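Local coordinates for protein DNA helicase RecQ (Deinococcus radiodurans, PDB 2RHF) that probably couples ATP hydrolysis to 3'-5' unwinding of duplex DNA, this chain being only its third, C-terminal HRDC domain, at residues E9-L14 with E36-R41; R16-E21 with V28-A33; T22-F27 with E61-R66; R41-L46 with A50-L55. All coordinates share one frame; numbering follows the deposited sequence.

Contact 1: residues E9-L14 with E36-R41; sequences EALREL and EALAAR
Leu11 on helix 4-22 and Leu38 and Ala39 on helix 32-41 make the apolar part of this contact, and a single methyl group does the touching from the first side. Leu11 CD1 comes down on the start of the Leu38 side chain, 3.7 Å from Leu38 CB, while Leu11 CD1 also lies 3.8 Å from the backbone Ala39 N and 4.2 Å from Ala39 CB. The methyl thus sits between two consecutive residues of the opposing helix, touching the backbone N of one and the CB atoms of both. With chi2 at 162°, CD1 of Leu11 continues the chain straight out from CA, which lets it reach across a gap where the nearest CA atoms, Leu11 CA and Ala39 CA, are 7.8 Å apart. The two leucine side chains cross obliquely rather than running alongside each other.

The polar part is carried by water at the margin of this greasy patch. Arg12 NH2 donates to a water at 2.9 Å, which lies at the edge of the guanidinium and in its plane. The same water donates to Glu36 OE2 at 2.7 Å. Arg12 NH2 and Glu36 OE2 are themselves 4.8 Å apart, so the water bridges the two groups, and their opposite charges probably add a weak attraction.

Within the all-helical HRDC domain, this is a buried face between helices 4-22 and 32-41. Leu11 also packs on Leu35, Ala39 meets Leu7 and Ser8, and helix 57-76 covers Leu38 with Ile67.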
loop_
_atom_site.group_PDB
_atom_site.type_symbol
_atom_site.label_atom_id
_atom_site.label_comp_id
_atom_site.label_asym_id
_atom_site.label_seq_id
_atom_site.Cartn_x
_atom_site.Cartn_y
_atom_site.Cartn_z
ATOM N N GLU A 9 3.627 -7.788 4.883
ATOM C CA GLU A 9 5.038 -7.869 4.510
ATOM C C GLU A 9 5.291 -7.243 3.138
ATOM O O GLU A 9 6.240 -6.477 2.974
ATOM C CB GLU A 9 5.540 -9.325 4.511
ATOM C CG GLU A 9 6.967 -9.464 3.909
ATOM C CD GLU A 9 7.457 -10.908 3.746
ATOM O OE1 GLU A 9 6.903 -11.815 4.397
ATOM O OE2 GLU A 9 8.424 -11.137 2.968
ATOM N N ALA A 10 4.453 -7.575 2.150
ATOM C CA ALA A 10 4.627 -7.010 0.815
ATOM C C ALA A 10 4.479 -5.500 0.858
ATOM O O ALA A 10 5.225 -4.783 0.191
ATOM C CB ALA A 10 3.645 -7.616 -0.152
ATOM N N LEU A 11 3.526 -5.009 1.643
ATOM C CA LEU A 11 3.336 -3.575 1.744
ATOM C C LEU A 11 4.516 -2.883 2.441
ATOM O O LEU A 11 4.904 -1.785 2.047
ATOM C CB LEU A 11 2.020 -3.261 2.431
ATOM C CG LEU A 11 0.787 -3.634 1.602
ATOM C CD1 LEU A 11 -0.434 -3.703 2.502
ATOM C CD2 LEU A 11 0.566 -2.664 0.442
ATOM N N ARG A 12 5.104 -3.535 3.443
ATOM C CA ARG A 12 6.314 -3.003 4.063
ATOM C C ARG A 12 7.484 -2.989 3.081
ATOM O O ARG A 12 8.276 -2.043 3.058
ATOM C CB ARG A 12 6.691 -3.808 5.304
ATOM C CG ARG A 12 5.867 -3.448 6.518
ATOM C CD ARG A 12 6.415 -4.039 7.821
ATOM N NE ARG A 12 5.721 -3.399 8.940
ATOM C CZ ARG A 12 4.519 -3.761 9.392
ATOM N NH1 ARG A 12 3.893 -4.811 8.882
ATOM N NH2 ARG A 12 3.947 -3.081 10.374
ATOM N N GLU A 13 7.598 -4.043 2.271
ATOM C CA GLU A 13 8.635 -4.120 1.244
ATOM C C GLU A 13 8.432 -3.033 0.200
ATOM O O GLU A 13 9.387 -2.374 -0.224
ATOM C CB GLU A 13 8.639 -5.513 0.607
ATOM C CG GLU A 13 9.171 -6.571 1.580
ATOM C CD GLU A 13 8.892 -8.013 1.175
ATOM O OE1 GLU A 13 8.089 -8.270 0.255
ATOM O OE2 GLU A 13 9.479 -8.912 1.819
ATOM N N LEU A 14 7.189 -2.829 -0.217
ATOM C CA LEU A 14 6.878 -1.755 -1.155
ATOM C C LEU A 14 7.244 -0.407 -0.543
ATOM O O LEU A 14 7.872 0.444 -1.195
ATOM C CB LEU A 14 5.407 -1.768 -1.530
ATOM C CG LEU A 14 4.959 -0.549 -2.341
ATOM C CD1 LEU A 14 5.694 -0.433 -3.676
ATOM C CD2 LEU A 14 3.474 -0.577 -2.555
ATOM N N GLU A 36 -2.063 -1.127 7.569
ATOM C CA GLU A 36 -2.970 -2.102 8.125
ATOM C C GLU A 36 -4.313 -2.089 7.436
ATOM O O GLU A 36 -4.896 -3.143 7.214
ATOM C CB GLU A 36 -3.118 -1.884 9.615
ATOM C CG GLU A 36 -1.892 -2.401 10.358
ATOM C CD GLU A 36 -1.573 -1.675 11.622
ATOM O OE1 GLU A 36 -2.450 -0.982 12.190
ATOM O OE2 GLU A 36 -0.417 -1.804 12.052
ATOM N N ALA A 37 -4.809 -0.905 7.105
ATOM C CA ALA A 37 -6.068 -0.798 6.381
ATOM C C ALA A 37 -5.948 -1.394 4.973
ATOM O O ALA A 37 -6.876 -2.048 4.493
ATOM C CB ALA A 37 -6.524 0.657 6.331
ATOM N N LEU A 38 -4.817 -1.179 4.309
ATOM C CA LEU A 38 -4.575 -1.787 3.003
ATOM C C LEU A 38 -4.581 -3.300 3.083
ATOM O O LEU A 38 -5.186 -3.979 2.251
ATOM C CB LEU A 38 -3.261 -1.280 2.408
ATOM C CG LEU A 38 -3.235 0.186 1.971
ATOM C CD1 LEU A 38 -1.820 0.652 1.697
ATOM C CD2 LEU A 38 -4.144 0.409 0.738
ATOM N N ALA A 39 -3.913 -3.842 4.095
ATOM C CA ALA A 39 -3.837 -5.288 4.256
ATOM C C ALA A 39 -5.198 -5.890 4.591
ATOM O O ALA A 39 -5.528 -6.972 4.110
ATOM C CB ALA A 39 -2.808 -5.662 5.314
ATOM N N ALA A 40 -5.982 -5.189 5.407
ATOM C CA ALA A 40 -7.294 -5.679 5.824
ATOM C C ALA A 40 -8.312 -5.568 4.700
ATOM O O ALA A 40 -9.089 -6.494 4.472
ATOM C CB ALA A 40 -7.775 -4.905 7.059
ATOM N N ARG A 41 -8.325 -4.434 4.014
ATOM C CA ARG A 41 -9.345 -4.160 2.999
ATOM C C ARG A 41 -9.017 -4.774 1.645
ATOM O O ARG A 41 -9.911 -4.986 0.829
ATOM C CB ARG A 41 -9.565 -2.658 2.854
ATOM C CG ARG A 41 -10.120 -1.988 4.135
ATOM C CD ARG A 41 -10.204 -0.487 3.989
ATOM N NE ARG A 41 -11.202 -0.137 2.985
ATOM C CZ ARG A 41 -12.503 0.024 3.222
ATOM N NH1 ARG A 41 -12.988 -0.097 4.454
ATOM N NH2 ARG A 41 -13.322 0.306 2.226
HETATM O O HOH W 1 1.202 -3.638 10.959
#

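Contact 2: residues R16-E21 with V28-A33; sequences RELMKE and VVFTNA
Phe30, whose ring meets Leu18 of helix 4-22, offers its carbonyl oxygen to Arg15 NH1, and the same guanidinium nitrogen is also held by Asn32 OD1. Arg15 thereby pins the turn between helices 26-29 and 32-41 to the long N-terminal helix. Across the segments themselves the contact is apolar and centres on Val29, whose two methyls divide the work. Val29 CG1 takes Leu18, 3.7 Å from Leu18 CD1 and 3.8 Å from Leu18 CB. Val29 CG2 lies 3.9 Å from Met19 CG, the residue being present as selenomethionine. With CG1 anti to the backbone N (chi1 172°) and CG2 beside that N, the two methyls fork toward Leu18 and Met19, and both partners cross the valine at about a right angle.

In the HRDC helical bundle this is where the chain, after doubling back through the one-turn helix 26-29, lies against the helix it has just left. Phe30 has dropped out of helical geometry, and Thr31 is the N-cap of the next helix, its OG1 bonded to Thr34 N. Leu18 CD1 also approaches Phe30 CE2, at 4.3 Å. On the side of helix 57-76, Tyr63 packs on both Leu18 and Val29.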
loop_
_atom_site.group_PDB
_atom_site.type_symbol
_atom_site.label_atom_id
_atom_site.label_comp_id
_atom_site.label_asym_id
_atom_site.label_seq_id
_atom_site.Cartn_x
_atom_site.Cartn_y
_atom_site.Cartn_z
ATOM N N ARG A 16 9.454 0.352 1.628
ATOM C CA ARG A 16 10.914 0.535 1.582
ATOM C C ARG A 16 11.418 0.919 0.194
ATOM O O ARG A 16 12.320 1.747 0.078
ATOM C CB ARG A 16 11.639 -0.693 2.113
ATOM C CG ARG A 16 11.455 -0.917 3.593
ATOM C CD ARG A 16 12.048 -2.259 4.038
ATOM N NE ARG A 16 11.443 -2.702 5.295
ATOM C CZ ARG A 16 10.876 -3.889 5.497
ATOM N NH1 ARG A 16 10.852 -4.813 4.532
ATOM N NH2 ARG A 16 10.355 -4.168 6.683
ATOM N N GLU A 17 10.835 0.334 -0.857
ATOM C CA GLU A 17 11.194 0.725 -2.228
ATOM C C GLU A 17 10.851 2.185 -2.473
ATOM O O GLU A 17 11.645 2.942 -3.040
ATOM C CB GLU A 17 10.467 -0.141 -3.255
ATOM C CG GLU A 17 10.853 -1.599 -3.200
ATOM C CD GLU A 17 10.053 -2.486 -4.147
ATOM O OE1 GLU A 17 9.072 -2.021 -4.768
ATOM O OE2 GLU A 17 10.433 -3.677 -4.260
ATOM N N LEU A 18 9.649 2.584 -2.061
ATOM C CA LEU A 18 9.193 3.949 -2.267
ATOM C C LEU A 18 10.032 4.949 -1.477
ATOM O O LEU A 18 10.335 6.039 -1.961
ATOM C CB LEU A 18 7.714 4.073 -1.915
ATOM C CG LEU A 18 6.768 3.240 -2.799
ATOM C CD1 LEU A 18 5.364 3.305 -2.246
ATOM C CD2 LEU A 18 6.799 3.671 -4.265
HETATM N N MSE A 19 10.432 4.567 -0.270
HETATM C CA MSE A 19 11.345 5.398 0.533
HETATM C C MSE A 19 12.660 5.641 -0.217
HETATM O O MSE A 19 13.165 6.766 -0.277
HETATM C CB MSE A 19 11.656 4.706 1.852
HETATM C CG MSE A 19 10.514 4.675 2.857
HETATM SE SE MSE A 19 10.890 3.457 4.303
HETATM C CE MSE A 19 12.478 4.317 5.030
ATOM N N LYS A 20 13.218 4.577 -0.785
ATOM C CA LYS A 20 14.483 4.670 -1.511
ATOM C C LYS A 20 14.332 5.579 -2.736
ATOM O O LYS A 20 15.211 6.414 -3.016
ATOM C CB LYS A 20 14.969 3.266 -1.910
ATOM C CG LYS A 20 16.304 3.225 -2.669
ATOM C CD LYS A 20 16.612 1.808 -3.181
ATOM C CE LYS A 20 17.792 1.805 -4.159
ATOM N NZ LYS A 20 17.878 0.549 -4.972
ATOM N N GLU A 21 13.211 5.449 -3.441
ATOM C CA GLU A 21 12.956 6.198 -4.677
ATOM C C GLU A 21 12.703 7.677 -4.444
ATOM O O GLU A 21 13.130 8.521 -5.245
ATOM C CB GLU A 21 11.783 5.581 -5.431
ATOM C CG GLU A 21 12.095 4.201 -5.993
ATOM C CD GLU A 21 10.852 3.376 -6.303
ATOM O OE1 GLU A 21 9.760 3.960 -6.458
ATOM O OE2 GLU A 21 10.978 2.132 -6.399
ATOM N N VAL A 28 6.066 9.293 5.883
ATOM C CA VAL A 28 5.641 10.170 4.803
ATOM C C VAL A 28 5.145 9.375 3.588
ATOM O O VAL A 28 4.247 9.833 2.890
ATOM C CB VAL A 28 6.768 11.158 4.433
ATOM C CG1 VAL A 28 6.502 11.874 3.115
ATOM C CG2 VAL A 28 6.946 12.177 5.556
ATOM N N VAL A 29 5.704 8.189 3.351
ATOM C CA VAL A 29 5.219 7.325 2.270
ATOM C C VAL A 29 3.781 6.865 2.571
ATOM O O VAL A 29 2.864 7.208 1.842
ATOM C CB VAL A 29 6.208 6.173 1.975
ATOM C CG1 VAL A 29 5.600 5.184 0.982
ATOM C CG2 VAL A 29 7.509 6.754 1.420
ATOM N N PHE A 30 3.596 6.084 3.630
ATOM C CA PHE A 30 2.277 5.853 4.220
ATOM C C PHE A 30 2.438 5.253 5.597
ATOM O O PHE A 30 3.380 4.515 5.857
ATOM C CB PHE A 30 1.299 5.046 3.318
ATOM C CG PHE A 30 1.824 3.717 2.810
ATOM C CD1 PHE A 30 1.765 2.574 3.604
ATOM C CD2 PHE A 30 2.305 3.602 1.511
ATOM C CE1 PHE A 30 2.202 1.349 3.122
ATOM C CE2 PHE A 30 2.741 2.364 1.014
ATOM C CZ PHE A 30 2.701 1.246 1.827
ATOM N N THR A 31 1.517 5.576 6.492
ATOM C CA THR A 31 1.676 5.214 7.887
ATOM C C THR A 31 1.308 3.754 8.145
ATOM O O THR A 31 0.704 3.084 7.291
ATOM C CB THR A 31 0.810 6.089 8.775
ATOM O OG1 THR A 31 -0.552 5.687 8.615
ATOM C CG2 THR A 31 0.965 7.579 8.417
ATOM N N ASN A 32 1.634 3.265 9.341
ATOM C CA ASN A 32 1.257 1.920 9.701
ATOM C C ASN A 32 -0.247 1.712 9.771
ATOM O O ASN A 32 -0.728 0.648 9.404
ATOM C CB ASN A 32 1.899 1.484 11.010
ATOM C CG ASN A 32 3.329 1.009 10.830
ATOM O OD1 ASN A 32 3.938 1.187 9.773
ATOM N ND2 ASN A 32 3.880 0.418 11.870
ATOM N N ALA A 33 -1.008 2.710 10.221
ATOM C CA ALA A 33 -2.470 2.564 10.222
ATOM C C ALA A 33 -2.975 2.393 8.793
ATOM O O ALA A 33 -3.877 1.590 8.529
ATOM C CB ALA A 33 -3.144 3.751 10.895
#

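Contact 3: residues T22-F27 with E61-R66; sequences TGYSAF and EAYGER
The backbones of Thr22-Phe27 and Glu61-Arg66 stay well apart, the nearest CA atoms being those of Thr22 and Ala62 at 10.5 Å, and one long side chain, Tyr63, spans the gap to Thr22 and Tyr24. Its hydroxyl is the point of arrival: Tyr63 OH lies 3.8 Å from Thr22 CG2 and likewise 3.8 Å from Tyr24 CD2. Thr22 and Tyr63 approach from opposite directions, the threonine methyl meeting the phenol near the plane of its ring. Toward Tyr24 the same oxygen sits at the ring edge, in the ring plane, so the two aromatic rings do not stack. These are van der Waals contacts.

Other groups hold the partners in place. The ring of Tyr63 has Ala62 CB over one face, 3.7 Å above its plane and offset toward the rim, while Leu18 and Val29 pack against it from outside the segments. On the other side, the chi1 of Thr22, 61°, tucks OG1 between the backbone N and the carbonyl carbon and leaves CG2 anti to that carbon, facing Tyr63. Two bonds grip that OG1: it accepts from Tyr24 N at 3.0 Å with an N-H...O angle of 160°, and it is bonded to Leu18 O one turn earlier.

Gly23, with positive phi, takes the chain out of helix 4-22, and Ser25 then caps Val28 N to start the next helix. The bond from Tyr24 N to Thr22 OG1 closes an ST turn, here placed at the corner where one helix of the HRDC bundle gives way to another.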
loop_
_atom_site.group_PDB
_atom_site.type_symbol
_atom_site.label_atom_id
_atom_site.label_comp_id
_atom_site.label_asym_id
_atom_site.label_seq_id
_atom_site.Cartn_x
_atom_site.Cartn_y
_atom_site.Cartn_z
ATOM N N THR A 22 12.033 7.993 -3.341
ATOM C CA THR A 22 11.603 9.356 -3.065
ATOM C C THR A 22 12.515 10.102 -2.102
ATOM O O THR A 22 12.488 11.335 -2.056
ATOM C CB THR A 22 10.202 9.378 -2.441
ATOM O OG1 THR A 22 10.221 8.668 -1.195
ATOM C CG2 THR A 22 9.165 8.765 -3.374
ATOM N N GLY A 23 13.275 9.363 -1.301
ATOM C CA GLY A 23 14.008 9.941 -0.176
ATOM C C GLY A 23 13.159 10.244 1.061
ATOM O O GLY A 23 13.659 10.827 2.025
ATOM N N TYR A 24 11.880 9.849 1.043
ATOM C CA TYR A 24 10.975 10.098 2.163
ATOM C C TYR A 24 11.068 9.021 3.228
ATOM O O TYR A 24 11.483 7.883 2.959
ATOM C CB TYR A 24 9.529 10.190 1.678
ATOM C CG TYR A 24 9.235 11.283 0.681
ATOM C CD1 TYR A 24 9.937 12.490 0.698
ATOM C CD2 TYR A 24 8.200 11.141 -0.239
ATOM C CE1 TYR A 24 9.639 13.507 -0.212
ATOM C CE2 TYR A 24 7.892 12.151 -1.143
ATOM C CZ TYR A 24 8.619 13.328 -1.127
ATOM O OH TYR A 24 8.318 14.335 -2.021
ATOM N N SER A 25 10.630 9.372 4.432
ATOM C CA SER A 25 10.517 8.414 5.523
ATOM C C SER A 25 9.356 7.458 5.292
ATOM O O SER A 25 8.459 7.725 4.495
ATOM C CB SER A 25 10.286 9.150 6.838
ATOM O OG SER A 25 9.020 9.779 6.778
ATOM N N ALA A 26 9.355 6.356 6.031
ATOM C CA ALA A 26 8.218 5.437 5.995
ATOM C C ALA A 26 6.920 6.171 6.274
ATOM O O ALA A 26 5.935 6.006 5.552
ATOM C CB ALA A 26 8.405 4.318 6.999
ATOM N N PHE A 27 6.919 6.979 7.330
ATOM C CA PHE A 27 5.755 7.731 7.734
ATOM C C PHE A 27 5.191 8.596 6.603
ATOM O O PHE A 27 3.979 8.632 6.392
ATOM C CB PHE A 27 6.087 8.582 8.966
ATOM C CG PHE A 27 4.982 9.490 9.362
ATOM C CD1 PHE A 27 3.894 9.002 10.084
ATOM C CD2 PHE A 27 4.979 10.816 8.951
ATOM C CE1 PHE A 27 2.823 9.839 10.412
ATOM C CE2 PHE A 27 3.914 11.642 9.264
ATOM C CZ PHE A 27 2.834 11.144 9.993
ATOM N N GLU A 61 -2.409 8.760 -6.373
ATOM C CA GLU A 61 -1.825 9.105 -7.657
ATOM C C GLU A 61 -0.380 8.644 -7.788
ATOM O O GLU A 61 0.004 8.075 -8.810
ATOM C CB GLU A 61 -1.961 10.597 -7.917
ATOM C CG GLU A 61 -3.404 11.010 -8.116
ATOM C CD GLU A 61 -3.576 12.478 -8.416
ATOM O OE1 GLU A 61 -2.578 13.145 -8.754
ATOM O OE2 GLU A 61 -4.721 12.960 -8.319
ATOM N N ALA A 62 0.410 8.856 -6.741
ATOM C CA ALA A 62 1.826 8.541 -6.782
ATOM C C ALA A 62 2.099 7.045 -6.676
ATOM O O ALA A 62 2.978 6.528 -7.364
ATOM C CB ALA A 62 2.562 9.282 -5.679
ATOM N N TYR A 63 1.361 6.363 -5.792
ATOM C CA TYR A 63 1.706 4.999 -5.365
ATOM C C TYR A 63 0.622 3.981 -5.641
ATOM O O TYR A 63 0.835 2.803 -5.385
ATOM C CB TYR A 63 2.003 4.943 -3.858
ATOM C CG TYR A 63 2.985 5.963 -3.330
ATOM C CD1 TYR A 63 2.778 6.559 -2.089
ATOM C CD2 TYR A 63 4.127 6.325 -4.050
ATOM C CE1 TYR A 63 3.679 7.484 -1.580
ATOM C CE2 TYR A 63 5.023 7.256 -3.553
ATOM C CZ TYR A 63 4.796 7.828 -2.323
ATOM O OH TYR A 63 5.696 8.760 -1.847
ATOM N N GLY A 64 -0.551 4.416 -6.087
ATOM C CA GLY A 64 -1.719 3.530 -6.119
ATOM C C GLY A 64 -1.517 2.277 -6.940
ATOM O O GLY A 64 -1.843 1.178 -6.503
ATOM N N GLU A 65 -0.995 2.429 -8.146
ATOM C CA GLU A 65 -0.780 1.260 -8.996
ATOM C C GLU A 65 0.223 0.301 -8.365
ATOM O O GLU A 65 0.021 -0.910 -8.395
ATOM C CB GLU A 65 -0.357 1.675 -10.403
ATOM C CG GLU A 65 -1.481 2.347 -11.228
ATOM C CD GLU A 65 -2.767 1.498 -11.387
ATOM O OE1 GLU A 65 -2.722 0.256 -11.238
ATOM O OE2 GLU A 65 -3.832 2.094 -11.671
ATOM N N ARG A 66 1.281 0.830 -7.759
ATOM C CA ARG A 66 2.264 -0.011 -7.069
ATOM C C ARG A 66 1.642 -0.754 -5.879
ATOM O O ARG A 66 1.973 -1.915 -5.625
ATOM C CB ARG A 66 3.467 0.820 -6.592
ATOM C CG ARG A 66 4.266 1.537 -7.645
ATOM C CD ARG A 66 5.347 0.674 -8.218
ATOM N NE ARG A 66 6.432 0.359 -7.288
ATOM C CZ ARG A 66 7.487 1.138 -7.016
ATOM N NH1 ARG A 66 7.614 2.345 -7.564
ATOM N NH2 ARG A 66 8.423 0.703 -6.180
#

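Contact 4: residues R41-L46 with A50-L55; sequences RQPRTL and AEVPGL
Arg41 and Glu51 meet where the two loops flanking the short helix 46-49 of the HRDC fold come together. Arg41 NH2 makes a long, weak salt bridge to Glu51 OE1 at 3.5 Å. The carboxylate oxygen lies at the edge of the guanidinium and in its plane, yet the two flat groups stand 89° apart, so this is not a paired, two-pronged bridge. Arg41 NH2 is also 3.4 Å from Glu51 CB, and Glu51 O rests 3.6 Å above one face of the guanidinium, offset toward its rim. A bend at chi3 (67°) swings the arginine's end over this backbone.

Deeper in, Pro43 and Val52 form the apolar floor, with Pro43 CG 4.1 Å from Val52 CG2 and the two side chains at about a right angle. Backbone closes the far end: Ala50 N donates to Leu46 O at 3.1 Å, a bond of 152° that spans the little helix.

The next shell sets these pieces. Gln42 adopts positive phi to leave helix 32-41, Thr45 caps Glu48 N, and Leu38 packs on both Pro43 and Val52, with Ile71 of helix 57-76 also against the proline. Pro53 and Gly54 occupy the corners of a type II turn from Val52 to Leu55, closed by only a weak Leu55 N to Val52 O bond. At the brink of that turn, Arg41 CD lies 4.2 Å from Pro53 CD.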
loop_
_atom_site.group_PDB
_atom_site.type_symbol
_atom_site.label_atom_id
_atom_site.label_comp_id
_atom_site.label_asym_id
_atom_site.label_seq_id
_atom_site.Cartn_x
_atom_site.Cartn_y
_atom_site.Cartn_z
ATOM N N ARG A 41 -8.325 -4.434 4.014
ATOM C CA ARG A 41 -9.345 -4.160 2.999
ATOM C C ARG A 41 -9.017 -4.774 1.645
ATOM O O ARG A 41 -9.911 -4.986 0.829
ATOM C CB ARG A 41 -9.565 -2.658 2.854
ATOM C CG ARG A 41 -10.120 -1.988 4.135
ATOM C CD ARG A 41 -10.204 -0.487 3.989
ATOM N NE ARG A 41 -11.202 -0.137 2.985
ATOM C CZ ARG A 41 -12.503 0.024 3.222
ATOM N NH1 ARG A 41 -12.988 -0.097 4.454
ATOM N NH2 ARG A 41 -13.322 0.306 2.226
ATOM N N GLN A 42 -7.738 -5.051 1.399
ATOM C CA GLN A 42 -7.298 -5.643 0.134
ATOM C C GLN A 42 -7.923 -4.940 -1.086
ATOM O O GLN A 42 -8.514 -5.595 -1.943
ATOM C CB GLN A 42 -7.687 -7.137 0.075
ATOM C CG GLN A 42 -7.060 -8.110 1.085
ATOM C CD GLN A 42 -7.506 -9.594 0.811
ATOM O OE1 GLN A 42 -8.090 -9.890 -0.240
ATOM N NE2 GLN A 42 -7.220 -10.481 1.738
ATOM N N PRO A 43 -7.751 -3.620 -1.207
ATOM C CA PRO A 43 -8.297 -2.966 -2.391
ATOM C C PRO A 43 -7.689 -3.527 -3.670
ATOM O O PRO A 43 -6.500 -3.867 -3.705
ATOM C CB PRO A 43 -7.874 -1.514 -2.198
ATOM C CG PRO A 43 -6.685 -1.586 -1.323
ATOM C CD PRO A 43 -6.984 -2.679 -0.371
ATOM N N ARG A 44 -8.528 -3.620 -4.703
ATOM C CA ARG A 44 -8.145 -4.223 -5.992
ATOM C C ARG A 44 -8.320 -3.240 -7.130
ATOM O O ARG A 44 -8.012 -3.560 -8.285
ATOM C CB ARG A 44 -8.991 -5.468 -6.298
ATOM C CG ARG A 44 -9.145 -6.449 -5.144
ATOM C CD ARG A 44 -7.798 -7.028 -4.683
ATOM N NE ARG A 44 -7.102 -7.808 -5.712
ATOM C CZ ARG A 44 -7.466 -9.032 -6.091
ATOM N NH1 ARG A 44 -8.522 -9.627 -5.537
ATOM N NH2 ARG A 44 -6.770 -9.663 -7.019
ATOM N N THR A 45 -8.848 -2.060 -6.812
ATOM C CA THR A 45 -9.174 -1.042 -7.810
ATOM C C THR A 45 -8.869 0.331 -7.244
ATOM O O THR A 45 -8.747 0.502 -6.025
ATOM C CB THR A 45 -10.684 -1.036 -8.159
ATOM O OG1 THR A 45 -11.434 -0.658 -6.993
ATOM C CG2 THR A 45 -11.152 -2.391 -8.652
ATOM N N LEU A 46 -8.822 1.325 -8.120
ATOM C CA LEU A 46 -8.695 2.710 -7.687
ATOM C C LEU A 46 -9.873 3.144 -6.832
ATOM O O LEU A 46 -9.694 3.866 -5.848
ATOM C CB LEU A 46 -8.542 3.637 -8.887
ATOM C CG LEU A 46 -7.235 3.498 -9.664
ATOM C CD1 LEU A 46 -7.244 4.475 -10.819
ATOM C CD2 LEU A 46 -6.004 3.710 -8.785
ATOM N N ALA A 50 -9.568 4.586 -2.870
ATOM C CA ALA A 50 -10.137 5.856 -2.405
ATOM C C ALA A 50 -10.897 5.703 -1.096
ATOM O O ALA A 50 -11.169 6.685 -0.418
ATOM C CB ALA A 50 -11.037 6.465 -3.483
ATOM N N GLU A 51 -11.242 4.468 -0.744
ATOM C CA GLU A 51 -11.965 4.179 0.484
ATOM C C GLU A 51 -11.043 3.860 1.671
ATOM O O GLU A 51 -11.519 3.663 2.785
ATOM C CB GLU A 51 -12.942 3.029 0.244
ATOM C CG GLU A 51 -13.982 3.325 -0.841
ATOM C CD GLU A 51 -14.666 2.078 -1.386
ATOM O OE1 GLU A 51 -14.223 0.949 -1.069
ATOM O OE2 GLU A 51 -15.648 2.232 -2.147
ATOM N N VAL A 52 -9.732 3.813 1.438
ATOM C CA VAL A 52 -8.781 3.429 2.487
ATOM C C VAL A 52 -8.436 4.621 3.387
ATOM O O VAL A 52 -7.897 5.616 2.904
ATOM C CB VAL A 52 -7.484 2.865 1.876
ATOM C CG1 VAL A 52 -6.461 2.553 2.983
ATOM C CG2 VAL A 52 -7.793 1.616 1.062
ATOM N N PRO A 53 -8.746 4.523 4.711
ATOM C CA PRO A 53 -8.419 5.623 5.626
ATOM C C PRO A 53 -6.935 5.976 5.647
ATOM O O PRO A 53 -6.074 5.092 5.706
ATOM C CB PRO A 53 -8.855 5.089 6.999
ATOM C CG PRO A 53 -9.862 4.055 6.712
ATOM C CD PRO A 53 -9.451 3.428 5.409
ATOM N N GLY A 54 -6.644 7.270 5.596
ATOM C CA GLY A 54 -5.298 7.757 5.789
ATOM C C GLY A 54 -4.422 7.771 4.558
ATOM O O GLY A 54 -3.316 8.303 4.602
ATOM N N LEU A 55 -4.893 7.186 3.449
ATOM C CA LEU A 55 -4.072 7.125 2.247
ATOM C C LEU A 55 -4.075 8.448 1.482
ATOM O O LEU A 55 -3.050 9.088 1.367
ATOM C CB LEU A 55 -4.470 5.941 1.355
ATOM C CG LEU A 55 -3.598 5.708 0.126
ATOM C CD1 LEU A 55 -2.153 5.440 0.507
ATOM C CD2 LEU A 55 -4.157 4.564 -0.688
#

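From the N terminus, helix 4-22 opens contacts 1 and 2 in turn, and contact 3 opens at its end. Contact 2 closes first, at 28-33, laying the turn after helix 26-29 back on the first helix, and it lies wholly within the larger loop that contact 1 closes at 36-41. Contact 4 then follows in series, sharing Arg41 with contact 1 and closing a short loop around helix 46-49. Contact 3 closes last, at 61-66: it encloses contact 4 and crosses both contacts 1 and 2. Arg66 reinforces that crossing through salt bridges to Glu17 and Glu21, tying helix 57-76 to helix 4-22.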